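Local coordinates for protein methionine gamma-lyase (Trichomonas vaginalis, PDB 1PFF) that belongs to the Cys/Met metabolism family of PLP-dependent enzymes, in the aminotransferase-like clan, and forms an assembly of four chains, at residues A[268-273]-A[279-284]; A[211-216]-A[318-323]; A[292-297]-A[302-307]; A[197-202]-A[311-316]. All blocks are in the same frame, centred on the assembly; numbering follows the deposited sequence.

Contact 1. Residues A[268-273]-A[279-284]; sequences VSLAVS and SLIQHP. With EDO (1,2-ethanediol), chain S.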
loop_
_atom_site.group_PDB
_atom_site.type_symbol
_atom_site.label_atom_id
_atom_site.label_comp_id
_atom_site.label_asym_id
_atom_site.label_seq_id
_atom_site.Cartn_x
_atom_site.Cartn_y
_atom_site.Cartn_z
ATOM N N VAL A 268 -24.304 14.328 10.295
ATOM C CA VAL A 268 -24.706 13.135 9.563
ATOM C C VAL A 268 -24.654 13.463 8.055
ATOM O O VAL A 268 -25.347 14.365 7.588
ATOM C CB VAL A 268 -26.124 12.699 9.992
ATOM C CG1 VAL A 268 -26.529 11.420 9.299
ATOM C CG2 VAL A 268 -26.196 12.534 11.511
ATOM N N SER A 269 -23.820 12.752 7.303
ATOM C CA SER A 269 -23.627 13.065 5.883
ATOM C C SER A 269 -24.464 12.190 4.949
ATOM O O SER A 269 -24.756 11.037 5.257
ATOM C CB SER A 269 -22.150 12.957 5.497
ATOM O OG SER A 269 -21.322 13.534 6.488
ATOM N N LEU A 270 -24.836 12.753 3.801
ATOM C CA LEU A 270 -25.513 11.994 2.755
ATOM C C LEU A 270 -24.554 10.995 2.121
ATOM O O LEU A 270 -23.364 11.284 1.938
ATOM C CB LEU A 270 -26.097 12.931 1.684
ATOM C CG LEU A 270 -27.066 14.041 2.097
ATOM C CD1 LEU A 270 -27.560 14.804 0.862
ATOM C CD2 LEU A 270 -28.243 13.505 2.870
ATOM N N ALA A 271 -25.068 9.810 1.811
ATOM C CA ALA A 271 -24.264 8.737 1.242
ATOM C C ALA A 271 -25.151 7.737 0.517
ATOM O O ALA A 271 -26.270 7.464 0.959
ATOM C CB ALA A 271 -23.457 8.030 2.338
ATOM N N VAL A 272 -24.649 7.191 -0.589
ATOM C CA VAL A 272 -25.349 6.112 -1.293
ATOM C C VAL A 272 -25.008 4.740 -0.699
ATOM O O VAL A 272 -25.814 3.807 -0.766
ATOM C CB VAL A 272 -25.133 6.146 -2.843
ATOM C CG1 VAL A 272 -25.769 7.389 -3.449
ATOM C CG2 VAL A 272 -23.650 6.077 -3.211
ATOM N N SER A 273 -23.823 4.629 -0.101
ATOM C CA SER A 273 -23.424 3.407 0.595
ATOM C C SER A 273 -23.260 3.677 2.086
ATOM O O SER A 273 -22.412 4.474 2.495
ATOM C CB SER A 273 -22.129 2.839 0.005
ATOM O OG SER A 273 -22.150 2.918 -1.415
ATOM N N SER A 279 -21.569 8.834 10.970
ATOM C CA SER A 279 -23.011 8.775 10.727
ATOM C C SER A 279 -23.337 9.151 9.288
ATOM O O SER A 279 -22.895 10.204 8.798
ATOM C CB SER A 279 -23.764 9.673 11.706
ATOM O OG SER A 279 -23.566 9.218 13.031
ATOM N N LEU A 280 -24.072 8.265 8.611
ATOM C CA LEU A 280 -24.495 8.480 7.224
ATOM C C LEU A 280 -25.998 8.273 7.059
ATOM O O LEU A 280 -26.608 7.469 7.766
ATOM C CB LEU A 280 -23.726 7.572 6.251
ATOM C CG LEU A 280 -22.190 7.609 6.274
ATOM C CD1 LEU A 280 -21.620 6.455 5.466
ATOM C CD2 LEU A 280 -21.635 8.950 5.784
ATOM N N ILE A 281 -26.583 8.987 6.098
ATOM C CA ILE A 281 -28.033 9.010 5.924
ATOM C C ILE A 281 -28.372 9.042 4.433
ATOM O O ILE A 281 -27.594 9.553 3.614
ATOM C CB ILE A 281 -28.649 10.215 6.705
ATOM C CG1 ILE A 281 -30.170 10.070 6.881
ATOM C CG2 ILE A 281 -28.294 11.563 6.047
ATOM C CD1 ILE A 281 -30.731 10.906 8.041
ATOM N N GLN A 282 -29.528 8.482 4.089
ATOM C CA GLN A 282 -29.987 8.455 2.711
ATOM C C GLN A 282 -31.491 8.289 2.642
ATOM O O GLN A 282 -32.130 7.827 3.593
ATOM C CB GLN A 282 -29.312 7.322 1.928
ATOM C CG GLN A 282 -29.694 5.933 2.409
ATOM C CD GLN A 282 -29.100 4.821 1.565
ATOM O OE1 GLN A 282 -28.023 4.980 0.980
ATOM N NE2 GLN A 282 -29.790 3.688 1.512
ATOM N N HIS A 283 -32.037 8.666 1.494
ATOM C CA HIS A 283 -33.437 8.434 1.166
ATOM C C HIS A 283 -33.376 7.540 -0.059
ATOM O O HIS A 283 -33.119 8.026 -1.165
ATOM C CB HIS A 283 -34.124 9.760 0.853
ATOM C CG HIS A 283 -35.519 9.612 0.328
ATOM N ND1 HIS A 283 -36.606 9.395 1.148
ATOM C CD2 HIS A 283 -36.004 9.658 -0.934
ATOM C CE1 HIS A 283 -37.701 9.313 0.413
ATOM N NE2 HIS A 283 -37.363 9.464 -0.854
ATOM N N PRO A 284 -33.545 6.234 0.147
ATOM C CA PRO A 284 -33.333 5.245 -0.921
ATOM C C PRO A 284 -34.144 5.497 -2.197
ATOM O O PRO A 284 -33.575 5.387 -3.279
ATOM C CB PRO A 284 -33.753 3.923 -0.267
ATOM C CG PRO A 284 -33.565 4.157 1.202
ATOM C CD PRO A 284 -33.903 5.596 1.428
HETATM C C1 EDO S . -21.342 7.161 -0.625
HETATM O O1 EDO S . -20.143 6.424 -0.448
HETATM C C2 EDO S . -21.050 8.418 -1.433
HETATM O O2 EDO S . -22.260 9.126 -1.658
HETATM O O HOH W 1 -20.750 11.935 8.802
#
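Val268 CG1, trans to its own backbone N (chi1 -177°), comes to 3.6 Å from Ile281 CB. In Ile281 a chi1 of -164° sends CG1 anti to N and leaves CG2, between N and the carbonyl carbon, to meet both Val268 CG1 and the end of Leu270, whose CD2 lies 3.7 Å from Ile281 CG2. The side chains of Val268 and Ile281 cross at about a right angle. Helix 255-263 covers this face through Leu262, and helix 316-328 adds Ile319 and Leu323. On the other face Leu280 bends around a methyl group, its CB 3.9 Å from Ala271 CB and both its CD atoms only slightly farther, while Ser269 CB lies alongside CD2.

The backbones run parallel and bond in the staggered pattern of such strands. Ser269 spans two residues of its neighbour: its N donates to Ser279 O at 3.1 Å, the straightest of the three bonds at 161°, and its O receives Ile281 N at 2.9 Å. Ala271 N then closes onto Ile281 O at 3.1 Å. A water that accepts from Ser269 OG donates to Ser279 O, so this carbonyl is gripped twice. The hydroxyl of Ser279 is held elsewhere, by Glu314 and Gly312 N. O2 of a 1,2-ethanediol, probably from the crystallisation liquor, accepts from Val272 N at 3.3 Å, where the strand has ended.

Together these features illustrate a short parallel pair at the edge of a mixed sheet, here the five-stranded sheet of the C-terminal part of an aminotransferase-like fold.

Contact 2. Residues A[211-216]-A[318-323]; sequences AEFLHE and DIIDDL. With EDO (1,2-ethanediol), chain I; EDO (1,2-ethanediol), chain H; EDO (1,2-ethanediol), chain G.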
loop_
_atom_site.group_PDB
_atom_site.type_symbol
_atom_site.label_atom_id
_atom_site.label_comp_id
_atom_site.label_asym_id
_atom_site.label_seq_id
_atom_site.Cartn_x
_atom_site.Cartn_y
_atom_site.Cartn_z
ATOM N N ALA A 211 -32.474 6.172 18.185
ATOM C CA ALA A 211 -33.769 5.559 17.903
ATOM C C ALA A 211 -34.844 6.069 18.872
ATOM O O ALA A 211 -35.959 6.395 18.463
ATOM C CB ALA A 211 -33.663 4.028 17.941
ATOM N N GLU A 212 -34.503 6.161 20.152
ATOM C CA GLU A 212 -35.448 6.655 21.152
ATOM C C GLU A 212 -35.783 8.133 20.946
ATOM O O GLU A 212 -36.944 8.540 21.097
ATOM C CB GLU A 212 -34.929 6.376 22.567
ATOM C CG GLU A 212 -34.963 4.885 22.891
ATOM C CD GLU A 212 -34.300 4.533 24.210
ATOM O OE1 GLU A 212 -34.436 3.365 24.643
ATOM O OE2 GLU A 212 -33.643 5.409 24.806
ATOM N N PHE A 213 -34.780 8.926 20.568
ATOM C CA PHE A 213 -35.002 10.342 20.265
ATOM C C PHE A 213 -35.972 10.470 19.080
ATOM O O PHE A 213 -36.915 11.272 19.121
ATOM C CB PHE A 213 -33.675 11.074 19.971
ATOM C CG PHE A 213 -33.817 12.208 18.991
ATOM C CD1 PHE A 213 -34.341 13.432 19.398
ATOM C CD2 PHE A 213 -33.458 12.041 17.656
ATOM C CE1 PHE A 213 -34.505 14.485 18.487
ATOM C CE2 PHE A 213 -33.616 13.081 16.739
ATOM C CZ PHE A 213 -34.143 14.310 17.160
ATOM N N LEU A 214 -35.742 9.670 18.038
ATOM C CA LEU A 214 -36.551 9.736 16.819
ATOM C C LEU A 214 -37.979 9.271 17.090
ATOM O O LEU A 214 -38.940 9.855 16.568
ATOM C CB LEU A 214 -35.931 8.895 15.704
ATOM C CG LEU A 214 -34.587 9.325 15.099
ATOM C CD1 LEU A 214 -33.983 8.160 14.312
ATOM C CD2 LEU A 214 -34.750 10.550 14.218
ATOM N N HIS A 215 -38.095 8.236 17.917
ATOM C CA HIS A 215 -39.377 7.665 18.353
ATOM C C HIS A 215 -40.254 8.719 19.026
ATOM O O HIS A 215 -41.480 8.673 18.924
ATOM C CB HIS A 215 -39.124 6.498 19.316
ATOM C CG HIS A 215 -40.361 5.745 19.714
ATOM N ND1 HIS A 215 -41.041 4.916 18.848
ATOM C CD2 HIS A 215 -41.027 5.679 20.895
ATOM C CE1 HIS A 215 -42.074 4.374 19.474
ATOM N NE2 HIS A 215 -42.091 4.826 20.715
ATOM N N GLU A 216 -39.622 9.665 19.713
ATOM C CA GLU A 216 -40.353 10.696 20.430
ATOM C C GLU A 216 -40.539 11.997 19.651
ATOM O O GLU A 216 -41.344 12.842 20.052
ATOM C CB GLU A 216 -39.703 10.953 21.790
ATOM C CG GLU A 216 -39.950 9.811 22.759
ATOM C CD GLU A 216 -39.314 10.025 24.117
ATOM O OE1 GLU A 216 -38.683 11.082 24.332
ATOM O OE2 GLU A 216 -39.450 9.123 24.968
ATOM N N ASP A 318 -24.178 15.245 19.554
ATOM C CA ASP A 318 -23.952 15.921 18.273
ATOM C C ASP A 318 -24.824 15.350 17.163
ATOM O O ASP A 318 -25.334 16.092 16.319
ATOM C CB ASP A 318 -22.498 15.796 17.840
ATOM C CG ASP A 318 -21.548 16.545 18.740
ATOM O OD1 ASP A 318 -21.977 17.498 19.433
ATOM O OD2 ASP A 318 -20.342 16.238 18.797
ATOM N N ILE A 319 -24.981 14.029 17.162
ATOM C CA ILE A 319 -25.822 13.364 16.178
ATOM C C ILE A 319 -27.268 13.785 16.401
ATOM O O ILE A 319 -27.942 14.185 15.459
ATOM C CB ILE A 319 -25.678 11.821 16.262
ATOM C CG1 ILE A 319 -24.213 11.394 16.052
ATOM C CG2 ILE A 319 -26.611 11.136 15.261
ATOM C CD1 ILE A 319 -23.964 9.885 16.283
ATOM N N ILE A 320 -27.726 13.708 17.652
ATOM C CA ILE A 320 -29.099 14.088 17.990
ATOM C C ILE A 320 -29.351 15.567 17.659
ATOM O O ILE A 320 -30.377 15.904 17.070
ATOM C CB ILE A 320 -29.443 13.731 19.472
ATOM C CG1 ILE A 320 -29.521 12.199 19.637
ATOM C CG2 ILE A 320 -30.779 14.347 19.895
ATOM C CD1 ILE A 320 -29.554 11.714 21.099
ATOM N N ASP A 321 -28.402 16.431 18.010
ATOM C CA ASP A 321 -28.519 17.869 17.716
ATOM C C ASP A 321 -28.765 18.138 16.229
ATOM O O ASP A 321 -29.640 18.926 15.873
ATOM C CB ASP A 321 -27.270 18.630 18.200
ATOM C CG ASP A 321 -27.217 18.766 19.712
ATOM O OD1 ASP A 321 -28.226 18.441 20.378
ATOM O OD2 ASP A 321 -26.207 19.178 20.333
ATOM N N ASP A 322 -27.999 17.463 15.376
ATOM C CA ASP A 322 -28.089 17.594 13.920
ATOM C C ASP A 322 -29.471 17.201 13.402
ATOM O O ASP A 322 -30.100 17.942 12.636
ATOM C CB ASP A 322 -27.015 16.715 13.272
ATOM C CG ASP A 322 -26.829 16.979 11.785
ATOM O OD1 ASP A 322 -27.197 18.061 11.295
ATOM O OD2 ASP A 322 -26.297 16.146 11.022
ATOM N N LEU A 323 -29.942 16.032 13.831
ATOM C CA LEU A 323 -31.214 15.508 13.357
ATOM C C LEU A 323 -32.393 16.337 13.858
ATOM O O LEU A 323 -33.347 16.567 13.117
ATOM C CB LEU A 323 -31.375 14.040 13.759
ATOM C CG LEU A 323 -30.419 13.046 13.090
ATOM C CD1 LEU A 323 -30.495 11.705 13.798
ATOM C CD2 LEU A 323 -30.710 12.877 11.595
HETATM C C1 EDO I . -42.620 10.194 16.898
HETATM O O1 EDO I . -43.875 10.824 16.707
HETATM C C2 EDO I . -42.576 8.938 16.040
HETATM O O2 EDO I . -41.265 8.410 15.945
HETATM C C1 EDO H . -45.364 11.545 19.491
HETATM O O1 EDO H . -45.857 10.373 18.859
HETATM C C2 EDO H . -44.159 11.174 20.344
HETATM O O2 EDO H . -44.077 12.065 21.445
HETATM C C1 EDO G . -44.091 6.564 17.654
HETATM O O1 EDO G . -44.582 7.832 18.057
HETATM C C2 EDO G . -44.837 6.122 16.401
HETATM O O2 EDO G . -44.608 4.743 16.173
#
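Phe213 carries this contact from the last turns of helix 183-216 to Ile320 and Leu323, in a worked example of two helices packed almost parallel on one side of a sheet. The local axes come within 10.8 Å and cross at -24°, a wide spacing that the Phe213 ring spans. The ring leaves its helix with chi1 at 149°, some 30° short of the anti position. One of its faces lies against Ile320, whose CG2 makes a CH-pi contact, 3.8 Å from the Phe213 ring centroid and shifted toward the rim at CD1. Leu323 CB comes to 3.8 Å from Phe213 CE2, while Lys324 and Leu327 of the same helix also touch the ring.

Leu214, next along, lies deeper. Its CD2 reaches 4.4 Å from Leu323 CD1, a looser apolar touch, and its side chain continues onto Ile248 and Phe250 of strand 247-251, which ties the helix pair to the sheet beneath. No hydrogen bond joins the two segments. Beyond the packed side, the solvent-facing His215 has a carbon of a 1,2-ethanediol, probably from the crystallisation liquor, over one ring face, and at Glu216 O another such molecule donates through its O2 in a weak bond of 3.2 Å.

Contact 3. Residues A[292-297]-A[302-307]; sequences VPKEER and LTDNLI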
loop_
_atom_site.group_PDB
_atom_site.type_symbol
_atom_site.label_atom_id
_atom_site.label_comp_id
_atom_site.label_asym_id
_atom_site.label_seq_id
_atom_site.Cartn_x
_atom_site.Cartn_y
_atom_site.Cartn_z
ATOM N N VAL A 292 -35.576 2.213 -10.208
ATOM C CA VAL A 292 -36.547 1.133 -10.064
ATOM C C VAL A 292 -37.958 1.721 -10.099
ATOM O O VAL A 292 -38.233 2.685 -9.379
ATOM C CB VAL A 292 -36.333 0.332 -8.743
ATOM C CG1 VAL A 292 -37.198 -0.923 -8.712
ATOM C CG2 VAL A 292 -34.863 -0.034 -8.558
ATOM N N PRO A 293 -38.844 1.157 -10.930
ATOM C CA PRO A 293 -40.235 1.625 -11.003
ATOM C C PRO A 293 -40.860 1.703 -9.609
ATOM O O PRO A 293 -40.715 0.759 -8.825
ATOM C CB PRO A 293 -40.929 0.544 -11.842
ATOM C CG PRO A 293 -39.847 -0.019 -12.701
ATOM C CD PRO A 293 -38.590 0.040 -11.863
ATOM N N LYS A 294 -41.538 2.814 -9.320
ATOM C CA LYS A 294 -42.095 3.097 -7.989
ATOM C C LYS A 294 -42.853 1.917 -7.370
ATOM O O LYS A 294 -42.589 1.532 -6.229
ATOM C CB LYS A 294 -42.995 4.345 -8.036
ATOM C CG LYS A 294 -43.415 4.877 -6.667
ATOM C CD LYS A 294 -44.184 6.192 -6.786
ATOM C CE LYS A 294 -44.824 6.593 -5.459
ATOM N NZ LYS A 294 -46.132 5.902 -5.217
ATOM N N GLU A 295 -43.782 1.350 -8.135
ATOM C CA GLU A 295 -44.631 0.254 -7.667
ATOM C C GLU A 295 -43.828 -0.994 -7.302
ATOM O O GLU A 295 -44.231 -1.765 -6.421
ATOM C CB GLU A 295 -45.694 -0.094 -8.713
ATOM C CG GLU A 295 -46.534 1.088 -9.169
ATOM C CD GLU A 295 -47.715 0.666 -10.023
ATOM O OE1 GLU A 295 -47.515 -0.102 -10.989
ATOM O OE2 GLU A 295 -48.846 1.101 -9.724
ATOM N N GLU A 296 -42.695 -1.177 -7.977
ATOM C CA GLU A 296 -41.795 -2.296 -7.707
ATOM C C GLU A 296 -41.003 -2.090 -6.418
ATOM O O GLU A 296 -40.766 -3.041 -5.676
ATOM C CB GLU A 296 -40.840 -2.509 -8.877
ATOM C CG GLU A 296 -41.539 -2.862 -10.180
ATOM C CD GLU A 296 -40.745 -3.835 -11.022
ATOM O OE1 GLU A 296 -39.526 -3.987 -10.779
ATOM O OE2 GLU A 296 -41.345 -4.450 -11.928
ATOM N N ARG A 297 -40.586 -0.851 -6.165
ATOM C CA ARG A 297 -39.955 -0.496 -4.895
ATOM C C ARG A 297 -40.917 -0.807 -3.749
ATOM O O ARG A 297 -40.528 -1.402 -2.741
ATOM C CB ARG A 297 -39.584 0.993 -4.861
ATOM C CG ARG A 297 -38.540 1.428 -5.881
ATOM C CD ARG A 297 -37.967 2.816 -5.641
ATOM N NE ARG A 297 -38.994 3.855 -5.523
ATOM C CZ ARG A 297 -39.153 4.864 -6.378
ATOM N NH1 ARG A 297 -38.366 4.974 -7.446
ATOM N NH2 ARG A 297 -40.104 5.764 -6.172
ATOM N N LEU A 302 -40.128 -0.962 0.021
ATOM C CA LEU A 302 -39.453 0.331 0.025
ATOM C C LEU A 302 -40.405 1.437 -0.429
ATOM O O LEU A 302 -40.803 1.469 -1.589
ATOM C CB LEU A 302 -38.201 0.299 -0.869
ATOM C CG LEU A 302 -37.407 1.605 -0.950
ATOM C CD1 LEU A 302 -36.910 2.020 0.436
ATOM C CD2 LEU A 302 -36.250 1.504 -1.943
ATOM N N THR A 303 -40.772 2.332 0.488
ATOM C CA THR A 303 -41.664 3.445 0.152
ATOM C C THR A 303 -40.882 4.736 0.011
ATOM O O THR A 303 -39.703 4.808 0.389
ATOM C CB THR A 303 -42.771 3.659 1.220
ATOM O OG1 THR A 303 -42.198 4.298 2.374
ATOM C CG2 THR A 303 -43.328 2.340 1.734
ATOM N N ASP A 304 -41.570 5.759 -0.495
ATOM C CA ASP A 304 -41.014 7.099 -0.646
ATOM C C ASP A 304 -40.948 7.857 0.679
ATOM O O ASP A 304 -40.443 8.982 0.717
ATOM C CB ASP A 304 -41.840 7.912 -1.652
ATOM C CG ASP A 304 -41.604 7.492 -3.100
ATOM O OD1 ASP A 304 -40.869 6.508 -3.365
ATOM O OD2 ASP A 304 -42.129 8.100 -4.047
ATOM N N ASN A 305 -41.471 7.253 1.749
ATOM C CA ASN A 305 -41.405 7.844 3.089
ATOM C C ASN A 305 -40.072 7.563 3.797
ATOM O O ASN A 305 -39.709 8.274 4.742
ATOM C CB ASN A 305 -42.531 7.307 3.985
ATOM C CG ASN A 305 -43.927 7.621 3.468
ATOM O OD1 ASN A 305 -44.846 6.804 3.621
ATOM N ND2 ASN A 305 -44.112 8.808 2.895
ATOM N N LEU A 306 -39.365 6.523 3.347
ATOM C CA LEU A 306 -38.283 5.911 4.127
ATOM C C LEU A 306 -36.918 6.603 4.065
ATOM O O LEU A 306 -36.386 6.850 2.989
ATOM C CB LEU A 306 -38.116 4.435 3.761
ATOM C CG LEU A 306 -37.295 3.626 4.777
ATOM C CD1 LEU A 306 -38.131 3.282 6.011
ATOM C CD2 LEU A 306 -36.727 2.373 4.127
ATOM N N ILE A 307 -36.369 6.897 5.244
ATOM C CA ILE A 307 -34.991 7.358 5.396
ATOM C C ILE A 307 -34.187 6.267 6.111
ATOM O O ILE A 307 -34.662 5.679 7.082
ATOM C CB ILE A 307 -34.939 8.682 6.203
ATOM C CG1 ILE A 307 -35.572 9.823 5.411
ATOM C CG2 ILE A 307 -33.489 9.041 6.558
ATOM C CD1 ILE A 307 -35.932 11.044 6.247
HETATM O O HOH W 2 -40.495 3.818 -3.196
HETATM O O HOH W 3 -41.111 9.007 -6.412
#
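Arg297 and Asp304 provide the charged part of this contact. NH2 of the arginine donates to Asp304 OD1 at 3.0 Å, with the N-H bent to 139°. The oxygen uses its syn lone pair but lies 28° out of the guanidinium plane, so the two flat groups meet askew. A bend at chi3 (-54°) folds the arginine back over its own helix, with Lys294 CA over the centre of one guanidinium face. The CE methylene of Lys294 lies 3.4 Å from Asp304 OD2, a polar neighbourhood without a direct salt bridge, since NZ pairs with Glu298.

Water completes the link. One molecule, in the guanidinium plane at its edge, accepts from Arg297 NE and donates to both Asp304 OD1 (2.7 Å) and Leu302 O; a second donates to Asp304 OD2 and accepts weakly from NH2.

The backbone supplies one bond across the segments, Leu302 N to Arg297 O at 2.8 Å, which turns the chain out of helix 294-299. Thr303 then starts an ST turn, its OG1 accepting from Asn305 N at 3.1 Å, that leads into strand 306-310.

With both oxygens supplied with donors and two cationic side chains close by, Asp304 would probably be stabilised in its ionised form.

Contact 4. Residues A[197-202]-A[311-316]; sequences DMRVKR and VGCENV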
loop_
_atom_site.group_PDB
_atom_site.type_symbol
_atom_site.label_atom_id
_atom_site.label_comp_id
_atom_site.label_asym_id
_atom_site.label_seq_id
_atom_site.Cartn_x
_atom_site.Cartn_y
_atom_site.Cartn_z
ATOM N N ASP A 197 -14.655 -4.289 17.928
ATOM C CA ASP A 197 -15.470 -4.329 19.142
ATOM C C ASP A 197 -15.913 -2.926 19.567
ATOM O O ASP A 197 -17.101 -2.677 19.807
ATOM C CB ASP A 197 -14.676 -5.015 20.263
ATOM C CG ASP A 197 -15.476 -5.171 21.547
ATOM O OD1 ASP A 197 -15.416 -4.266 22.405
ATOM O OD2 ASP A 197 -16.156 -6.180 21.798
ATOM N N MET A 198 -14.943 -2.014 19.627
ATOM C CA MET A 198 -15.178 -0.622 19.992
ATOM C C MET A 198 -16.175 0.072 19.054
ATOM O O MET A 198 -17.129 0.698 19.507
ATOM C CB MET A 198 -13.828 0.114 20.003
ATOM C CG MET A 198 -13.875 1.607 20.257
ATOM S SD MET A 198 -12.283 2.307 19.703
ATOM C CE MET A 198 -12.590 2.579 17.994
ATOM N N ARG A 199 -15.946 -0.038 17.750
ATOM C CA ARG A 199 -16.760 0.678 16.763
ATOM C C ARG A 199 -18.196 0.149 16.696
ATOM O O ARG A 199 -19.152 0.927 16.578
ATOM C CB ARG A 199 -16.090 0.608 15.384
ATOM C CG ARG A 199 -14.944 1.636 15.197
ATOM C CD ARG A 199 -14.211 1.572 13.846
ATOM N NE ARG A 199 -13.516 0.297 13.636
ATOM C CZ ARG A 199 -14.017 -0.724 12.937
ATOM N NH1 ARG A 199 -15.226 -0.624 12.385
ATOM N NH2 ARG A 199 -13.314 -1.839 12.793
ATOM N N VAL A 200 -18.348 -1.170 16.761
ATOM C CA VAL A 200 -19.674 -1.776 16.693
ATOM C C VAL A 200 -20.505 -1.438 17.928
ATOM O O VAL A 200 -21.680 -1.055 17.811
ATOM C CB VAL A 200 -19.596 -3.292 16.469
ATOM C CG1 VAL A 200 -20.938 -3.984 16.811
ATOM C CG2 VAL A 200 -19.235 -3.569 15.023
ATOM N N LYS A 201 -19.885 -1.540 19.099
ATOM C CA LYS A 201 -20.593 -1.305 20.353
ATOM C C LYS A 201 -20.937 0.162 20.588
ATOM O O LYS A 201 -22.064 0.480 20.981
ATOM C CB LYS A 201 -19.805 -1.907 21.528
ATOM C CG LYS A 201 -19.699 -3.440 21.429
ATOM C CD LYS A 201 -19.090 -4.068 22.677
ATOM C CE LYS A 201 -19.351 -5.570 22.683
ATOM N NZ LYS A 201 -18.356 -6.295 23.498
ATOM N N ARG A 202 -19.993 1.062 20.331
ATOM C CA ARG A 202 -20.308 2.498 20.443
ATOM C C ARG A 202 -21.390 2.932 19.454
ATOM O O ARG A 202 -22.290 3.691 19.822
ATOM C CB ARG A 202 -19.068 3.382 20.302
ATOM C CG ARG A 202 -19.357 4.891 20.576
ATOM C CD ARG A 202 -19.449 5.262 22.066
ATOM N NE ARG A 202 -18.177 5.806 22.559
ATOM C CZ ARG A 202 -17.648 5.561 23.760
ATOM N NH1 ARG A 202 -18.274 4.783 24.634
ATOM N NH2 ARG A 202 -16.480 6.101 24.094
ATOM N N VAL A 311 -25.839 4.845 11.976
ATOM C CA VAL A 311 -25.339 5.636 13.111
ATOM C C VAL A 311 -23.847 5.371 13.320
ATOM O O VAL A 311 -23.414 4.217 13.362
ATOM C CB VAL A 311 -26.142 5.338 14.407
ATOM C CG1 VAL A 311 -25.646 6.186 15.591
ATOM C CG2 VAL A 311 -27.638 5.557 14.182
ATOM N N GLY A 312 -23.067 6.440 13.447
ATOM C CA GLY A 312 -21.630 6.314 13.625
ATOM C C GLY A 312 -21.190 6.439 15.071
ATOM O O GLY A 312 -22.011 6.366 15.990
ATOM N N CYS A 313 -19.891 6.655 15.270
ATOM C CA CYS A 313 -19.307 6.669 16.605
ATOM C C CYS A 313 -19.067 8.065 17.177
ATOM O O CYS A 313 -18.391 8.198 18.197
ATOM C CB CYS A 313 -17.992 5.898 16.599
ATOM S SG CYS A 313 -18.209 4.170 16.160
ATOM N N GLU A 314 -19.626 9.086 16.536
ATOM C CA GLU A 314 -19.522 10.468 17.026
ATOM C C GLU A 314 -20.181 10.594 18.401
ATOM O O GLU A 314 -20.926 9.702 18.819
ATOM C CB GLU A 314 -20.192 11.442 16.047
ATOM C CG GLU A 314 -19.643 11.423 14.623
ATOM C CD GLU A 314 -20.466 10.561 13.675
ATOM O OE1 GLU A 314 -21.113 9.595 14.136
ATOM O OE2 GLU A 314 -20.459 10.848 12.460
ATOM N N ASN A 315 -19.913 11.696 19.108
ATOM C CA ASN A 315 -20.671 12.020 20.318
ATOM C C ASN A 315 -22.157 11.968 19.989
ATOM O O ASN A 315 -22.606 12.638 19.061
ATOM C CB ASN A 315 -20.307 13.415 20.832
ATOM C CG ASN A 315 -20.924 13.730 22.196
ATOM O OD1 ASN A 315 -22.097 13.449 22.463
ATOM N ND2 ASN A 315 -20.128 14.341 23.060
ATOM N N VAL A 316 -22.914 11.170 20.739
ATOM C CA VAL A 316 -24.332 10.946 20.426
ATOM C C VAL A 316 -25.153 12.239 20.441
ATOM O O VAL A 316 -26.079 12.399 19.652
ATOM C CB VAL A 316 -24.978 9.844 21.336
ATOM C CG1 VAL A 316 -25.096 10.302 22.795
ATOM C CG2 VAL A 316 -26.324 9.402 20.772
#
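The peptide carbonyl of Arg199 is the flat group that meets Cys313: SG lies 3.4 Å from Arg199 O and 3.8 Å from Arg199 CA, a close approach, but no hydrogen bond. The guanidinium of the same arginine leads away from the loop, and its N-H groups are spent elsewhere, on the carbonyls of Tyr146, Ile147 and Gly192 and on the hydroxyl of Thr195. A third flat group, the carboxylate of Asp197, is met on the syn side of OD2 by Lys201 NZ at 2.8 Å, 22° out of its plane; its OD1 forms a salt bridge with Arg202 of the second subunit.

The sulfur reaches the helix because Cys313 swings SG over beside its own backbone N (chi1 -62°). It settles between successive turns of helix 183-216, 4.2 Å from Arg199 CB and 4.3 Å from Arg202 CB. Arg202 touches the loop with the root of its side chain, where CG lies 4.2 Å from Cys313 O; the chain then bends at chi2 and chi3. Met198 of the second subunit packs on Cys313 as well, so the thiol lies where loop, helix and neighbouring chain converge.

The loop is held further by Asn206, whose ND2 donates to Gly312 O, and it ends at Asn315, the N-cap of helix 316-328, where OD1 accepts from Gln317 N.

Such a link from strand 306-310 to helix 316-328, laid against the long helix that joins the two sheet-bearing halves of the chain, belongs to the aminotransferase-like fold, here at a subunit interface.

The four contacts illustrate how chemistry follows position around the five-stranded sheet and the long helix 183-216. All are partly buried, but Val268 and Ile281 in contact 1 and Leu214 and Leu323 in contact 2 are buried, whereas Lys294 in contact 3 and Arg202 in contact 4 are exposed. Contact 1 combines backbone bonding with apolar side chains; contact 2 is purely apolar across the segments. They meet where Asp322 OD2 holds Val268 N. Contacts 2 and 4 share helix 183-216, but contact 4 relies on a thiol and alone reaches another chain of the assembly. Contact 3, the most polar, has waters and a salt bridge and joins contact 1 through neighbouring strands 280-282 and 306-310.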